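Local coordinates for glutathione S-transferase 2 (Heligmosomoides polygyrus, PDB 1TW9), which transfers glutathione to electrophilic substrates as a homodimeric enzyme related to the sigma class, probably displacing halide from compounds of the RX type, at the interface of chains A and B. Coordinates in Å, arbitrary orientation; residue numbers count along the deposited sequence, not the author numbering. Chains: chain A/B, glutathione S-transferase 2.

The interface of chains A and B. Residues chain A 86, 89-91, 93-94, 97, 139; chain B 48, 61-63, 65-66.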
# COMPACT_ATOMS: atom_id res chain seq x y z
N ALA A 86 -1.74 1.31 -11.13
CA ALA A 86 -0.44 1.00 -10.49
C ALA A 86 0.32 2.32 -10.23
O ALA A 86 0.95 2.47 -9.19
CB ALA A 86 0.36 0.09 -11.34
N ASP A 89 -1.23 3.88 -7.25
CA ASP A 89 -0.69 3.12 -6.11
C ASP A 89 0.69 3.61 -5.75
O ASP A 89 1.00 3.78 -4.57
CB ASP A 89 -0.59 1.64 -6.38
CG ASP A 89 -1.89 0.96 -6.49
OD1 ASP A 89 -2.94 1.52 -6.04
OD2 ASP A 89 -2.00 -0.20 -6.96
N SER A 90 1.55 3.77 -6.73
CA SER A 90 2.94 4.13 -6.48
C SER A 90 2.99 5.51 -5.78
O SER A 90 3.79 5.70 -4.86
CB SER A 90 3.81 4.13 -7.76
OG SER A 90 3.53 5.25 -8.55
N LEU A 91 2.11 6.44 -6.18
CA LEU A 91 2.09 7.78 -5.56
C LEU A 91 1.60 7.69 -4.09
O LEU A 91 2.07 8.42 -3.23
CB LEU A 91 1.22 8.73 -6.39
CG LEU A 91 1.99 9.17 -7.65
CD1 LEU A 91 0.96 9.55 -8.65
CD2 LEU A 91 2.88 10.32 -7.25
N ASP A 93 1.91 5.14 -2.18
CA ASP A 93 2.98 4.53 -1.39
C ASP A 93 4.11 5.54 -1.13
O ASP A 93 4.72 5.54 -0.08
CB ASP A 93 3.58 3.44 -2.18
CG ASP A 93 2.87 2.15 -2.04
OD1 ASP A 93 2.05 2.02 -1.08
OD2 ASP A 93 3.18 1.16 -2.80
N ALA A 94 4.45 6.34 -2.11
CA ALA A 94 5.40 7.45 -1.88
C ALA A 94 4.89 8.38 -0.81
O ALA A 94 5.66 8.88 0.01
CB ALA A 94 5.65 8.22 -3.15
N ASP A 97 5.59 6.78 2.57
CA ASP A 97 7.00 6.97 2.92
C ASP A 97 7.30 8.38 3.42
O ASP A 97 7.94 8.57 4.46
CB ASP A 97 7.88 6.72 1.69
CG ASP A 97 7.93 5.27 1.28
OD1 ASP A 97 7.63 4.41 2.13
OD2 ASP A 97 8.29 4.90 0.13
N PHE A 139 5.09 14.64 -11.44
CA PHE A 139 3.91 13.98 -11.96
C PHE A 139 2.86 14.99 -12.51
O PHE A 139 2.33 14.80 -13.61
CB PHE A 139 3.33 13.06 -10.88
CG PHE A 139 4.01 11.73 -10.82
CD1 PHE A 139 5.21 11.56 -10.20
CD2 PHE A 139 3.41 10.60 -11.40
CE1 PHE A 139 5.83 10.33 -10.09
CE2 PHE A 139 4.06 9.36 -11.34
CZ PHE A 139 5.26 9.21 -10.71
N PHE B 48 10.85 8.13 -7.52
CA PHE B 48 10.93 8.66 -6.18
C PHE B 48 12.33 8.49 -5.56
O PHE B 48 12.51 8.39 -4.31
CB PHE B 48 9.94 7.95 -5.33
CG PHE B 48 8.57 8.03 -5.86
CD1 PHE B 48 7.95 6.89 -6.41
CD2 PHE B 48 7.91 9.22 -5.90
CE1 PHE B 48 6.69 6.97 -6.98
CE2 PHE B 48 6.61 9.26 -6.45
CZ PHE B 48 6.07 8.15 -7.01
N LEU B 61 7.45 2.17 -13.27
CA LEU B 61 6.57 2.04 -12.14
C LEU B 61 7.42 1.67 -10.92
O LEU B 61 8.16 0.67 -10.92
CB LEU B 61 5.60 0.92 -12.42
CG LEU B 61 4.70 0.50 -11.24
CD1 LEU B 61 3.74 1.61 -10.88
CD2 LEU B 61 3.99 -0.77 -11.50
N ALA B 62 7.36 2.53 -9.93
CA ALA B 62 8.07 2.38 -8.71
C ALA B 62 7.20 1.86 -7.60
O ALA B 62 5.98 1.80 -7.72
CB ALA B 62 8.71 3.73 -8.31
N GLN B 63 7.87 1.47 -6.51
CA GLN B 63 7.32 1.18 -5.17
C GLN B 63 6.97 -0.30 -5.15
O GLN B 63 6.17 -0.82 -5.97
CB GLN B 63 6.13 2.04 -4.79
CG GLN B 63 6.41 3.53 -4.69
CD GLN B 63 7.16 3.96 -3.42
OE1 GLN B 63 7.83 5.03 -3.37
NE2 GLN B 63 7.06 3.15 -2.41
N GLN B 65 5.24 -2.64 -3.42
CA GLN B 65 3.92 -3.26 -3.38
C GLN B 65 3.10 -2.86 -4.61
O GLN B 65 2.37 -3.63 -5.11
CB GLN B 65 3.12 -2.97 -2.15
CG GLN B 65 3.66 -3.79 -0.92
CD GLN B 65 2.74 -3.92 0.27
OE1 GLN B 65 1.59 -3.37 0.36
NE2 GLN B 65 3.28 -4.62 1.26
N ALA B 66 3.35 -1.67 -5.13
CA ALA B 66 2.62 -1.23 -6.36
C ALA B 66 3.08 -2.13 -7.51
O ALA B 66 2.25 -2.54 -8.33
CB ALA B 66 2.89 0.20 -6.63
O HOH W 1 -0.32 -1.63 -8.46
O HOH W 2 5.89 5.02 -10.09
O HOH W 3 5.63 -0.40 -1.67
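In this glutathione transferase dimer the lock-and-key contact sets the aromatic key B:Phe48, borne on a loop of the thioredoxin-like N-terminal domain, between helices 82-101 and 119-142 of the other subunit. With its CG anti to the carbonyl carbon and beside the backbone N (chi1 -56°), the CE2 and CZ end of the ring reaches A:Ala94, A:Leu91 and A:Phe139. A:Ala94 puts its CB over one face, 3.6 Å from CE2 of B:Phe48 and offset toward the rim; a methyl is small enough to let the ring lie close to the helix. At the ring's edge, in plane, come A:Leu91 CD2 and the hydroxyl OG of A:Ser90. A:Phe139 crosses B:Phe48 at about a right angle, and CE1 of A:Phe139 lies 3.8 Å from CZ of B:Phe48. An alanine in place of B:Phe48 would remove the ring and would probably loosen the dimer by stripping A:Ala94, A:Leu91 and A:Phe139 of their shared apolar partner. Behind this, A:Leu91 CD2 sits over the centre of one A:Phe139 face, bracing the lock wall. Alongside, B:Gln63 bends at chi2 (-76°), passes A:Asp93 in the opposite direction and meets A:Asp97 tip to tip; its NE2 gives A:Asp97 OD2 a weak hydrogen bond of 3.3 Å. Small A:Ser90 and B:Ala66 let the helices approach, and waters fill the polar seams: one joins A:Ser90 OG to B:Ala62 N, another A:Asp93 OD2 to B:Gln65 N near the start of helix 64-75, a third A:Asp89 OD2 to B:Ala66 O.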